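Virulence protein vsdE (Salmonella enterica, PDB 5LQ7) is a cysteine hydrolase delivered as a Salmonella effector, which suppresses host immune responses and contributes to bacterial virulence. Local coordinates at residues Leu39-Lys44 and Gln91-Ser96; Val70-Asn75 and Lys97-Pro102; Gly74-Leu79 and Asp185-Ser190. The protein carries 5 engineered substitutions. All blocks are in the same frame, centred on the assembly; numbering follows the deposited sequence.

Contact 1 (Leu39-Lys44 and Gln91-Ser96); sequences LSIESK and QDILSS. Engineered in segment 39-44: Ser-40 (natural residue Cys).
Ile-41 and Leu-94 run alongside each other in the same direction, Ile-41 CG1 resting against Leu-94 CD2 at 3.8 Å. With CG1 of Ile-41 opposite its carbonyl carbon (chi1 -58°), the CG2 branch is turned instead to Ile-93, crossing that side chain at a slant with CG2 to CG2 at 4.1 Å. Leu-39 extends the same apolar face, its CD1 4.2 Å from Leu-94 CB and nearer still to the backbone O of Ser-95. These side chains stand on one face of a small antiparallel sheet, strand 39-41 against strand 94-96, in which Ser-40 and Ser-95 form the hydrogen-bonded pair: Ser-40 N gives to Ser-95 O at 2.9 Å, and Ser-95 N returns a bond to Ser-40 O. Just past the strand, Glu-42 N gives a nearly straight bond (177°) to Ile-93 O at 2.8 Å. On the other face, Ser-40 CB sits 3.5 Å from Ser-95 OG, and one water bridges the two hydroxyls; Ser-40 is an engineered residue, cysteine in the natural sequence. Glu-42 sends its carboxylate elsewhere, OE1 being bonded to the hydroxyl of Tyr-64. Helix 12-19 packs on Leu-39 and Ile-41, while Cys-82 of helix 76-89 touches Leu-39 and Leu-94.

Contact 2 (Val70-Asn75 and Lys97-Pro102); sequences VHYSGN and KNTASP. With NA (sodium ion), chain D.
Tyr-72 and Thr-99 join the end of a sodium-binding loop, 70-75, to the loop 97-102 that leaves strand 94-96. The backbone O of Tyr-72 binds the sodium ion at 2.3 Å, and three waters, Tyr-69 O and Thr-68 OG1 bring the ligands to six; one of these waters also accepts from His-71 N. The Tyr-72 ring is turned to Thr-99 in a CH-pi contact: Thr-99 CG2 stands over one face, 4.0 Å from the ring centroid and offset toward the rim, while Thr-99 CB lies 3.5 Å from Tyr-72 CE2. Further along, one water bridges the two backbones, accepting from Gly-74 N and donating to both Asn-98 O and Ala-100 O. Loop 97-102 is shaped by an Asx turn in which Asn-98 OD1 takes the N-H of Ala-100 from above the amide plane, at 2.9 Å. Pro-102 closes on the other loop with its CB 3.2 Å from Gly-74 O. A chi1 of -170° swings the Asn-75 amide over to Ser-101 and Pro-102, where ND2 makes a weak 3.2 Å bond to Ser-101 O; its OD1 is the N-cap acceptor for Val-77 N. The contact thus lies at the start of helix 76-89, with Ala-38 and Arg-34 of helix 29-38 touching Asn-98 and Ala-100, and Trp-187 of the loop after strand 180-184 touching Ser-73.

Contact 3 (Gly74-Leu79 and Asp185-Ser190); sequences GNAVLL and DSWKTS. Engineered in segment 74-79: Ala-76 (natural residue Cys).
A fully extended first torsion (chi1 180°) carries the Trp-187 indole away from its own backbone N, and chi2 of 85° turns its pyrrole edge to Gly-74. There NE1 gives a weak, bent bond (132°) to Gly-74 O at 3.2 Å. Leu-79 crosses the tryptophan side chain at about a right angle, its CD1 near the ring plane at the edge and 3.9 Å from Trp-187 CB. Ala-76 CB comes within 4.2 Å of that same Trp-187 CB, and Ser-186 OG lies 3.4 Å from Leu-79 CB. Asp-185 holds the turn: Lys-188 N approaches its OD1 well out of the carboxylate plane, at 3.2 Å, an Asx motif, while OD2 bonds to NE2 of His-165. Ala-76 is engineered and replaces a cysteine. A cysteine at the start of a helix, beside a histidine bonded to an aspartate, is consistent with the papain-like triad of clan CA. A Tris molecule, probably from the crystallisation liquor, bonds to Ala-76 N beside the tryptophan. The contact lies where the start of helix 76-89 meets the antiparallel sheet: His-165 of strand 163-172 touches Ala-76 and Trp-187, and Ala-62 and Val-65 of helix 55-65 pack on Ser-186.

From the N terminus, helices 12-19 and 29-38 lead into strand 39-41, which contact 1 pairs with strand 94-96, closing a loop that holds helices 55-65 and 76-89. Contact 2 starts inside that loop, at 70-75, and ends just beyond it, at 97-102, so the two cross; they touch where Lys-97 NZ approaches Ser-40. Contact 3 shares Gly-74 and Asn-75 with contact 2, their centres about 9 Å apart, but spans a much longer piece of chain, 105 residues between its segments, crossing contact 1 as well. Contacts 1 and 2 thus bind the helical part together, whereas contact 3 ties the start of helix 76-89 to the loop that follows strand 180-184 of the four-stranded sheet.

Contact 1 (Leu39-Lys44 and Gln91-Ser96)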
ATOM      1  N   LEU A  39       0.356  -6.179  13.110  1.00 15.60           N
ATOM      2  CA  LEU A  39      -0.939  -5.826  12.587  1.00 16.50           C
ATOM      3  C   LEU A  39      -1.973  -5.640  13.666  1.00 21.22           C
ATOM      4  O   LEU A  39      -2.073  -6.483  14.550  1.00 21.02           O
ATOM      5  CB  LEU A  39      -1.372  -6.930  11.615  1.00 17.35           C
ATOM      6  CG  LEU A  39      -2.608  -6.700  10.768  1.00 19.31           C
ATOM      7  CD1 LEU A  39      -2.308  -5.637   9.749  1.00 19.69           C
ATOM      8  CD2 LEU A  39      -2.989  -7.962  10.052  1.00 18.21           C
ATOM      9  N   SER A  40      -2.741  -4.548  13.598  1.00 16.08           N
ATOM     10  CA  SER A  40      -3.965  -4.377  14.403  1.00 17.27           C
ATOM     11  C   SER A  40      -5.189  -4.375  13.491  1.00 18.21           C
ATOM     12  O   SER A  40      -5.172  -3.803  12.386  1.00 17.36           O
ATOM     13  CB  SER A  40      -3.937  -3.051  15.169  1.00 20.71           C
ATOM     14  OG  SER A  40      -2.966  -3.113  16.189  1.00 29.29           O
ATOM     15  N   ILE A  41      -6.257  -5.018  13.945  1.00 18.79           N
ATOM     16  CA  ILE A  41      -7.519  -5.090  13.239  1.00 20.18           C
ATOM     17  C   ILE A  41      -8.589  -4.409  14.079  1.00 25.20           C
ATOM     18  O   ILE A  41      -8.941  -4.897  15.160  1.00 26.30           O
ATOM     19  CB  ILE A  41      -7.883  -6.555  12.985  1.00 22.17           C
ATOM     20  CG1 ILE A  41      -6.783  -7.246  12.172  1.00 21.91           C
ATOM     21  CG2 ILE A  41      -9.239  -6.688  12.301  1.00 24.68           C
ATOM     22  CD1 ILE A  41      -7.017  -8.718  11.884  1.00 27.43           C
ATOM     23  N   GLU A  42      -9.083  -3.279  13.620  1.00 20.39           N
ATOM     24  CA  GLU A  42     -10.220  -2.612  14.263  1.00 26.69           C
ATOM     25  C   GLU A  42     -11.491  -3.004  13.509  1.00 33.71           C
ATOM     26  O   GLU A  42     -11.638  -2.686  12.344  1.00 32.11           O
ATOM     27  CB  GLU A  42     -10.013  -1.124  14.266  1.00 30.18           C
ATOM     28  CG  GLU A  42     -10.992  -0.337  15.105  1.00 37.71           C
ATOM     29  CD  GLU A  42     -10.348   0.843  15.794  1.00 48.04           C
ATOM     30  OE1 GLU A  42      -9.573   1.604  15.132  1.00 37.81           O
ATOM     31  OE2 GLU A  42     -10.616   1.004  17.012  1.00 57.07           O
ATOM     32  N   SER A  43     -12.382  -3.727  14.181  1.00 41.12           N
ATOM     33  CA  SER A  43     -13.621  -4.253  13.558  1.00 46.53           C
ATOM     34  C   SER A  43     -14.932  -3.577  14.000  1.00 45.40           C
ATOM     35  O   SER A  43     -15.977  -3.862  13.424  1.00 44.98           O
ATOM     36  CB  SER A  43     -13.737  -5.781  13.780  1.00 45.53           C
ATOM     37  OG  SER A  43     -13.018  -6.208  14.935  1.00 49.77           O
ATOM     38  N   LYS A  44     -14.876  -2.702  15.004  1.00 44.89           N
ATOM     39  CA  LYS A  44     -16.055  -1.970  15.455  1.00 48.24           C
ATOM     40  C   LYS A  44     -16.747  -1.239  14.300  1.00 50.25           C
ATOM     41  O   LYS A  44     -16.090  -0.554  13.505  1.00 49.44           O
ATOM     42  CB  LYS A  44     -15.674  -0.957  16.548  1.00 49.27           C
ATOM     43  CG  LYS A  44     -16.852  -0.430  17.375  1.00 56.93           C
ATOM     44  CD  LYS A  44     -18.022  -1.440  17.514  1.00 62.14           C
ATOM     45  CE  LYS A  44     -19.227  -0.886  18.276  1.00 60.57           C
ATOM     46  NZ  LYS A  44     -19.806   0.326  17.607  1.00 64.04           N
ATOM     47  N   GLN A  91     -12.883   1.863   5.019  1.00 14.10           N
ATOM     48  CA  GLN A  91     -12.844   1.904   6.464  1.00 14.06           C
ATOM     49  C   GLN A  91     -11.437   1.731   7.013  1.00 15.00           C
ATOM     50  O   GLN A  91     -10.625   0.991   6.432  1.00 13.84           O
ATOM     51  CB  GLN A  91     -13.763   0.810   7.085  1.00 19.46           C
ATOM     52  CG  GLN A  91     -13.934   0.966   8.586  1.00 21.38           C
ATOM     53  CD  GLN A  91     -14.438   2.379   9.034  1.00 29.41           C
ATOM     54  OE1 GLN A  91     -13.672   3.360   9.156  1.00 21.93           O
ATOM     55  NE2 GLN A  91     -15.753   2.489   9.245  1.00 30.34           N
ATOM     56  N   ASP A  92     -11.183   2.374   8.131  1.00 14.29           N
ATOM     57  CA  ASP A  92      -9.920   2.257   8.852  1.00 14.92           C
ATOM     58  C   ASP A  92      -9.962   0.973   9.656  1.00 17.35           C
ATOM     59  O   ASP A  92     -10.401   0.974  10.787  1.00 19.68           O
ATOM     60  CB  ASP A  92      -9.709   3.475   9.748  1.00 16.70           C
ATOM     61  CG  ASP A  92      -9.402   4.762   8.976  1.00 21.49           C
ATOM     62  OD1 ASP A  92      -8.799   4.699   7.898  1.00 18.04           O
ATOM     63  OD2 ASP A  92      -9.724   5.865   9.477  1.00 27.36           O
ATOM     64  N   ILE A  93      -9.538  -0.133   9.048  1.00 13.53           N
ATOM     65  CA  ILE A  93      -9.567  -1.452   9.694  1.00 14.19           C
ATOM     66  C   ILE A  93      -8.170  -1.901  10.122  1.00 15.21           C
ATOM     67  O   ILE A  93      -7.952  -2.191  11.280  1.00 15.73           O
ATOM     68  CB  ILE A  93     -10.218  -2.496   8.801  1.00 16.65           C
ATOM     69  CG1 ILE A  93     -11.657  -2.063   8.473  1.00 16.20           C
ATOM     70  CG2 ILE A  93     -10.149  -3.886   9.435  1.00 15.33           C
ATOM     71  CD1 ILE A  93     -12.353  -2.936   7.494  1.00 19.68           C
ATOM     72  N   LEU A  94      -7.272  -2.016   9.151  1.00 11.48           N
ATOM     73  CA  LEU A  94      -5.890  -2.483   9.408  1.00 12.52           C
ATOM     74  C   LEU A  94      -4.905  -1.352   9.669  1.00 12.93           C
ATOM     75  O   LEU A  94      -4.959  -0.271   9.064  1.00 12.31           O
ATOM     76  CB  LEU A  94      -5.427  -3.281   8.195  1.00 11.34           C
ATOM     77  CG  LEU A  94      -6.252  -4.468   7.743  1.00 13.56           C
ATOM     78  CD1 LEU A  94      -5.591  -5.174   6.548  1.00 13.52           C
ATOM     79  CD2 LEU A  94      -6.453  -5.440   8.890  1.00 15.83           C
ATOM     80  N   SER A  95      -3.999  -1.576  10.607  1.00 13.69           N
ATOM     81  CA  SER A  95      -2.939  -0.644  10.848  1.00 13.32           C
ATOM     82  C   SER A  95      -1.729  -1.432  11.326  1.00 15.11           C
ATOM     83  O   SER A  95      -1.850  -2.622  11.676  1.00 15.71           O
ATOM     84  CB  SER A  95      -3.330   0.415  11.867  1.00 15.14           C
ATOM     85  OG  SER A  95      -3.647  -0.181  13.100  1.00 16.12           O
ATOM     86  N   SER A  96      -0.580  -0.782  11.280  1.00 13.50           N
ATOM     87  CA  SER A  96       0.678  -1.429  11.667  1.00 16.26           C
ATOM     88  C   SER A  96       1.413  -0.661  12.766  1.00 17.92           C
ATOM     89  O   SER A  96       1.532   0.533  12.720  1.00 17.85           O
ATOM     90  CB  SER A  96       1.593  -1.581  10.460  1.00 18.28           C
ATOM     91  OG  SER A  96       2.883  -2.017  10.910  1.00 20.16           O
TER
HETATM   92  O   HOH W   1      -1.658  -0.711  15.087  1.00 30.62           O

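Contact 2 (Val70-Asn75 and Lys97-Pro102)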
ATOM      1  N   VAL A  70       7.346   6.155  17.627  1.00 29.51           N
ATOM      2  CA  VAL A  70       8.347   7.160  17.241  1.00 31.76           C
ATOM      3  C   VAL A  70       9.691   6.441  17.205  1.00 29.86           C
ATOM      4  O   VAL A  70       9.948   5.560  18.034  1.00 33.17           O
ATOM      5  CB  VAL A  70       8.374   8.389  18.210  1.00 34.47           C
ATOM      6  CG1 VAL A  70       9.462   9.372  17.805  1.00 37.94           C
ATOM      7  CG2 VAL A  70       7.021   9.099  18.185  1.00 36.92           C
ATOM      8  N   HIS A  71      10.506   6.793  16.224  1.00 28.72           N
ATOM      9  CA  HIS A  71      11.829   6.156  15.978  1.00 32.90           C
ATOM     10  C   HIS A  71      11.764   4.812  15.265  1.00 30.48           C
ATOM     11  O   HIS A  71      12.796   4.191  15.033  1.00 28.32           O
ATOM     12  CB  HIS A  71      12.672   5.973  17.250  1.00 38.46           C
ATOM     13  CG  HIS A  71      12.801   7.226  18.057  1.00 43.35           C
ATOM     14  ND1 HIS A  71      13.227   8.418  17.506  1.00 47.40           N
ATOM     15  CD2 HIS A  71      12.549   7.477  19.364  1.00 45.18           C
ATOM     16  CE1 HIS A  71      13.213   9.357  18.440  1.00 51.05           C
ATOM     17  NE2 HIS A  71      12.807   8.811  19.575  1.00 45.68           N
ATOM     18  N   TYR A  72      10.569   4.344  14.937  1.00 23.92           N
ATOM     19  CA  TYR A  72      10.452   3.144  14.074  1.00 21.71           C
ATOM     20  C   TYR A  72       9.680   3.552  12.823  1.00 21.54           C
ATOM     21  O   TYR A  72       8.750   4.334  12.907  1.00 23.90           O
ATOM     22  CB  TYR A  72       9.701   2.030  14.760  1.00 23.65           C
ATOM     23  CG  TYR A  72      10.419   1.431  15.943  1.00 25.41           C
ATOM     24  CD1 TYR A  72      10.431   2.100  17.202  1.00 30.46           C
ATOM     25  CD2 TYR A  72      11.088   0.223  15.819  1.00 27.44           C
ATOM     26  CE1 TYR A  72      11.068   1.530  18.304  1.00 30.62           C
ATOM     27  CE2 TYR A  72      11.712  -0.345  16.908  1.00 31.73           C
ATOM     28  CZ  TYR A  72      11.705   0.301  18.137  1.00 32.37           C
ATOM     29  OH  TYR A  72      12.373  -0.308  19.201  1.00 33.83           O
ATOM     30  N   SER A  73      10.088   3.028  11.673  1.00 19.28           N
ATOM     31  CA  SER A  73       9.494   3.457  10.382  1.00 17.76           C
ATOM     32  C   SER A  73       8.468   2.472   9.839  1.00 17.75           C
ATOM     33  O   SER A  73       7.648   2.834   9.019  1.00 18.54           O
ATOM     34  CB  SER A  73      10.610   3.648   9.325  1.00 20.24           C
ATOM     35  OG  SER A  73      11.451   4.716   9.723  1.00 25.97           O
ATOM     36  N   GLY A  74       8.514   1.233  10.280  1.00 17.00           N
ATOM     37  CA  GLY A  74       7.646   0.221   9.691  1.00 17.40           C
ATOM     38  C   GLY A  74       8.124  -0.144   8.316  1.00 17.42           C
ATOM     39  O   GLY A  74       9.208   0.323   7.845  1.00 15.78           O
ATOM     40  N   ASN A  75       7.371  -1.028   7.677  1.00 13.80           N
ATOM     41  CA  ASN A  75       7.814  -1.632   6.430  1.00 12.08           C
ATOM     42  C   ASN A  75       6.746  -1.304   5.370  1.00 10.80           C
ATOM     43  O   ASN A  75       5.591  -1.604   5.570  1.00 11.30           O
ATOM     44  CB  ASN A  75       7.950  -3.164   6.536  1.00 14.94           C
ATOM     45  CG  ASN A  75       8.641  -3.806   5.334  1.00 18.40           C
ATOM     46  OD1 ASN A  75       8.394  -3.472   4.154  1.00 19.78           O
ATOM     47  ND2 ASN A  75       9.517  -4.708   5.601  1.00 17.15           N
ATOM     48  N   LYS A  97       1.935  -1.426  13.729  1.00 18.97           N
ATOM     49  CA  LYS A  97       2.853  -0.869  14.820  1.00 19.11           C
ATOM     50  C   LYS A  97       4.174  -1.585  14.726  1.00 24.06           C
ATOM     51  O   LYS A  97       4.902  -1.722  15.713  1.00 25.26           O
ATOM     52  CB  LYS A  97       2.178  -1.062  16.181  1.00 23.17           C
ATOM     53  CG  LYS A  97       1.708  -2.486  16.405  1.00 32.82           C
ATOM     54  CD  LYS A  97       1.062  -2.710  17.761  1.00 39.69           C
ATOM     55  CE  LYS A  97       0.746  -4.185  17.989  1.00 43.75           C
ATOM     56  NZ  LYS A  97      -0.104  -4.760  16.880  1.00 43.00           N
ATOM     57  N   ASN A  98       4.501  -2.046  13.523  1.00 25.32           N
ATOM     58  CA  ASN A  98       5.710  -2.834  13.240  1.00 23.62           C
ATOM     59  C   ASN A  98       7.035  -2.219  13.760  1.00 25.10           C
ATOM     60  O   ASN A  98       7.398  -1.094  13.406  1.00 23.52           O
ATOM     61  CB  ASN A  98       5.827  -2.988  11.697  1.00 21.83           C
ATOM     62  CG  ASN A  98       6.803  -4.066  11.269  1.00 25.88           C
ATOM     63  OD1 ASN A  98       7.333  -4.832  12.097  1.00 22.46           O
ATOM     64  ND2 ASN A  98       7.043  -4.151   9.946  1.00 20.07           N
ATOM     65  N   THR A  99       7.767  -2.990  14.564  1.00 24.44           N
ATOM     66  CA  THR A  99       9.081  -2.548  15.051  1.00 23.89           C
ATOM     67  C   THR A  99      10.213  -3.255  14.319  1.00 22.78           C
ATOM     68  O   THR A  99      11.388  -2.992  14.581  1.00 28.06           O
ATOM     69  CB  THR A  99       9.250  -2.848  16.581  1.00 27.18           C
ATOM     70  OG1 THR A  99       8.999  -4.228  16.835  1.00 24.33           O
ATOM     71  CG2 THR A  99       8.288  -2.007  17.420  1.00 27.13           C
ATOM     72  N   ALA A 100       9.868  -4.148  13.395  1.00 22.72           N
ATOM     73  CA  ALA A 100      10.874  -4.913  12.629  1.00 23.55           C
ATOM     74  C   ALA A 100      11.494  -4.064  11.497  1.00 26.58           C
ATOM     75  O   ALA A 100      11.159  -2.875  11.290  1.00 22.44           O
ATOM     76  CB  ALA A 100      10.222  -6.197  12.084  1.00 24.68           C
ATOM     77  N   SER A 101      12.422  -4.671  10.759  1.00 22.09           N
ATOM     78  CA  SER A 101      13.166  -3.981   9.721  1.00 21.08           C
ATOM     79  C   SER A 101      12.252  -3.385   8.648  1.00 20.04           C
ATOM     80  O   SER A 101      11.310  -4.053   8.167  1.00 19.81           O
ATOM     81  CB  SER A 101      14.162  -4.900   9.068  1.00 19.71           C
ATOM     82  OG  SER A 101      14.862  -4.233   8.037  1.00 16.84           O
ATOM     83  N   PRO A 102      12.536  -2.140   8.248  1.00 20.03           N
ATOM     84  CA  PRO A 102      11.794  -1.540   7.090  1.00 18.66           C
ATOM     85  C   PRO A 102      12.120  -2.202   5.787  1.00 20.56           C
ATOM     86  O   PRO A 102      11.365  -2.088   4.845  1.00 18.52           O
ATOM     87  CB  PRO A 102      12.252  -0.072   7.099  1.00 18.21           C
ATOM     88  CG  PRO A 102      12.697   0.170   8.550  1.00 21.08           C
ATOM     89  CD  PRO A 102      13.327  -1.118   8.975  1.00 20.19           C
TER
HETATM   90 NA    NA D 303       7.148   5.869  13.445  1.00 22.21          NA
HETATM   91  O   HOH W   2       8.884   7.751  13.719  1.00 37.97           O
HETATM   92  O   HOH W   3       9.824  -0.568  12.038  1.00 20.30           O
HETATM   93  O   HOH W   4       4.746  -2.101   8.737  1.00  8.18           O
HETATM   94  O   HOH W   5       9.630  -5.758   8.537  1.00 30.51           O
HETATM   95  O   HOH W   6       7.050   6.665  11.191  1.00 28.09           O
HETATM   96  O   HOH W   7       5.623   7.427  14.284  1.00 35.19           O

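Contact 3 (Gly74-Leu79 and Asp185-Ser190)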
ATOM      1  N   GLY A  74       8.514   1.233  10.280  1.00 17.00           N
ATOM      2  CA  GLY A  74       7.646   0.221   9.691  1.00 17.40           C
ATOM      3  C   GLY A  74       8.124  -0.144   8.316  1.00 17.42           C
ATOM      4  O   GLY A  74       9.208   0.323   7.845  1.00 15.78           O
ATOM      5  N   ASN A  75       7.371  -1.028   7.677  1.00 13.80           N
ATOM      6  CA  ASN A  75       7.814  -1.632   6.430  1.00 12.08           C
ATOM      7  C   ASN A  75       6.746  -1.304   5.370  1.00 10.80           C
ATOM      8  O   ASN A  75       5.591  -1.604   5.570  1.00 11.30           O
ATOM      9  CB  ASN A  75       7.950  -3.164   6.536  1.00 14.94           C
ATOM     10  CG  ASN A  75       8.641  -3.806   5.334  1.00 18.40           C
ATOM     11  OD1 ASN A  75       8.394  -3.472   4.154  1.00 19.78           O
ATOM     12  ND2 ASN A  75       9.517  -4.708   5.601  1.00 17.15           N
ATOM     13  N   ALA A  76       7.200  -0.688   4.319  1.00  9.03           N
ATOM     14  CA  ALA A  76       6.296  -0.197   3.269  1.00  9.70           C
ATOM     15  C   ALA A  76       5.427  -1.297   2.660  1.00  9.50           C
ATOM     16  O   ALA A  76       4.330  -1.004   2.180  1.00  9.46           O
ATOM     17  CB  ALA A  76       7.072   0.475   2.181  1.00 10.69           C
ATOM     18  N   VAL A  77       5.907  -2.531   2.581  1.00 10.72           N
ATOM     19  CA  VAL A  77       5.118  -3.579   1.956  0.71 10.95           C
ATOM     20  C   VAL A  77       3.856  -3.830   2.772  1.00 11.78           C
ATOM     21  O   VAL A  77       2.755  -3.985   2.202  1.00 11.36           O
ATOM     22  CB  VAL A  77       5.896  -4.894   1.837  0.71 14.18           C
ATOM     23  CG1 VAL A  77       4.987  -5.957   1.158  0.71 12.89           C
ATOM     24  CG2 VAL A  77       7.134  -4.688   0.993  0.71 16.48           C
ATOM     25  N   LEU A  78       3.999  -3.849   4.078  1.00  8.91           N
ATOM     26  CA  LEU A  78       2.865  -4.097   4.952  1.00  9.66           C
ATOM     27  C   LEU A  78       1.945  -2.865   5.028  1.00  9.09           C
ATOM     28  O   LEU A  78       0.708  -2.996   4.903  1.00 10.14           O
ATOM     29  CB  LEU A  78       3.315  -4.493   6.334  1.00 10.05           C
ATOM     30  CG  LEU A  78       2.209  -4.855   7.344  1.00 11.78           C
ATOM     31  CD1 LEU A  78       1.282  -5.943   6.763  1.00 14.36           C
ATOM     32  CD2 LEU A  78       2.839  -5.233   8.664  1.00 11.68           C
ATOM     33  N   LEU A  79       2.527  -1.686   5.158  1.00  8.04           N
ATOM     34  CA  LEU A  79       1.740  -0.453   5.199  1.00  8.14           C
ATOM     35  C   LEU A  79       0.865  -0.266   3.968  1.00  8.73           C
ATOM     36  O   LEU A  79      -0.315   0.075   4.060  1.00  9.91           O
ATOM     37  CB  LEU A  79       2.613   0.741   5.421  1.00  9.56           C
ATOM     38  CG  LEU A  79       3.305   0.880   6.753  1.00 10.97           C
ATOM     39  CD1 LEU A  79       4.406   1.903   6.670  1.00 11.98           C
ATOM     40  CD2 LEU A  79       2.319   1.235   7.880  1.00 12.97           C
ATOM     41  N   ASP A 185       2.147   7.734   0.059  1.00  9.09           N
ATOM     42  CA  ASP A 185       3.249   6.958   0.637  1.00  9.08           C
ATOM     43  C   ASP A 185       3.098   7.070   2.178  1.00 10.43           C
ATOM     44  O   ASP A 185       3.640   7.982   2.759  1.00 10.94           O
ATOM     45  CB  ASP A 185       4.581   7.426   0.173  1.00 10.44           C
ATOM     46  CG  ASP A 185       5.705   6.468   0.560  1.00 11.57           C
ATOM     47  OD1 ASP A 185       5.510   5.682   1.489  1.00 12.41           O
ATOM     48  OD2 ASP A 185       6.728   6.479  -0.123  1.00 14.38           O
ATOM     49  N   SER A 186       2.420   6.108   2.777  1.00  9.45           N
ATOM     50  CA  SER A 186       2.139   6.112   4.183  1.00  9.54           C
ATOM     51  C   SER A 186       3.416   5.882   5.008  1.00 10.96           C
ATOM     52  O   SER A 186       3.445   6.193   6.203  1.00 12.45           O
ATOM     53  CB  SER A 186       1.063   5.130   4.557  1.00 11.84           C
ATOM     54  OG  SER A 186       1.484   3.792   4.369  1.00 13.16           O
ATOM     55  N   TRP A 187       4.423   5.329   4.379  1.00  9.73           N
ATOM     56  CA  TRP A 187       5.751   5.121   5.019  1.00 10.80           C
ATOM     57  C   TRP A 187       6.549   6.398   5.126  1.00 11.69           C
ATOM     58  O   TRP A 187       7.307   6.616   6.091  1.00 10.36           O
ATOM     59  CB  TRP A 187       6.521   4.060   4.238  1.00  9.92           C
ATOM     60  CG  TRP A 187       7.858   3.771   4.774  1.00 11.49           C
ATOM     61  CD1 TRP A 187       8.166   2.906   5.779  1.00 13.90           C
ATOM     62  CD2 TRP A 187       9.090   4.341   4.363  1.00 12.16           C
ATOM     63  NE1 TRP A 187       9.461   2.886   6.006  1.00 14.07           N
ATOM     64  CE2 TRP A 187      10.090   3.772   5.199  1.00 12.23           C
ATOM     65  CE3 TRP A 187       9.451   5.275   3.402  1.00 14.02           C
ATOM     66  CZ2 TRP A 187      11.442   4.079   5.054  1.00 17.66           C
ATOM     67  CZ3 TRP A 187      10.875   5.588   3.276  1.00 14.99           C
ATOM     68  CH2 TRP A 187      11.792   4.990   4.078  1.00 14.81           C
ATOM     69  N   LYS A 188       6.451   7.238   4.102  1.00 11.78           N
ATOM     70  CA  LYS A 188       7.233   8.469   4.003  1.00 10.03           C
ATOM     71  C   LYS A 188       6.491   9.598   4.723  1.00 12.56           C
ATOM     72  O   LYS A 188       5.787  10.423   4.113  1.00 13.28           O
ATOM     73  CB  LYS A 188       7.505   8.829   2.545  1.00 11.66           C
ATOM     74  CG  LYS A 188       8.399  10.038   2.230  1.00 13.02           C
ATOM     75  CD  LYS A 188       9.853   9.821   2.450  1.00 14.51           C
ATOM     76  CE  LYS A 188      10.704  10.961   1.873  1.00 15.89           C
ATOM     77  NZ  LYS A 188      12.172  10.816   2.124  1.00 14.99           N
ATOM     78  N   THR A 189       6.591   9.622   6.035  1.00 13.71           N
ATOM     79  CA  THR A 189       5.690  10.452   6.832  1.00 14.71           C
ATOM     80  C   THR A 189       6.010  11.928   6.682  1.00 16.25           C
ATOM     81  O   THR A 189       5.179  12.787   6.989  1.00 18.13           O
ATOM     82  CB  THR A 189       5.664  10.059   8.294  1.00 16.13           C
ATOM     83  OG1 THR A 189       7.017  10.066   8.788  1.00 17.68           O
ATOM     84  CG2 THR A 189       5.100   8.665   8.490  1.00 18.28           C
ATOM     85  N   SER A 190       7.163  12.231   6.117  1.00 15.17           N
ATOM     86  CA  SER A 190       7.492  13.626   5.807  1.00 15.64           C
ATOM     87  C   SER A 190       6.615  14.207   4.700  1.00 14.83           C
ATOM     88  O   SER A 190       6.442  15.409   4.628  1.00 13.59           O
ATOM     89  CB  SER A 190       8.969  13.726   5.445  1.00 16.70           C
ATOM     90  OG  SER A 190       9.243  12.965   4.297  1.00 17.33           O
TER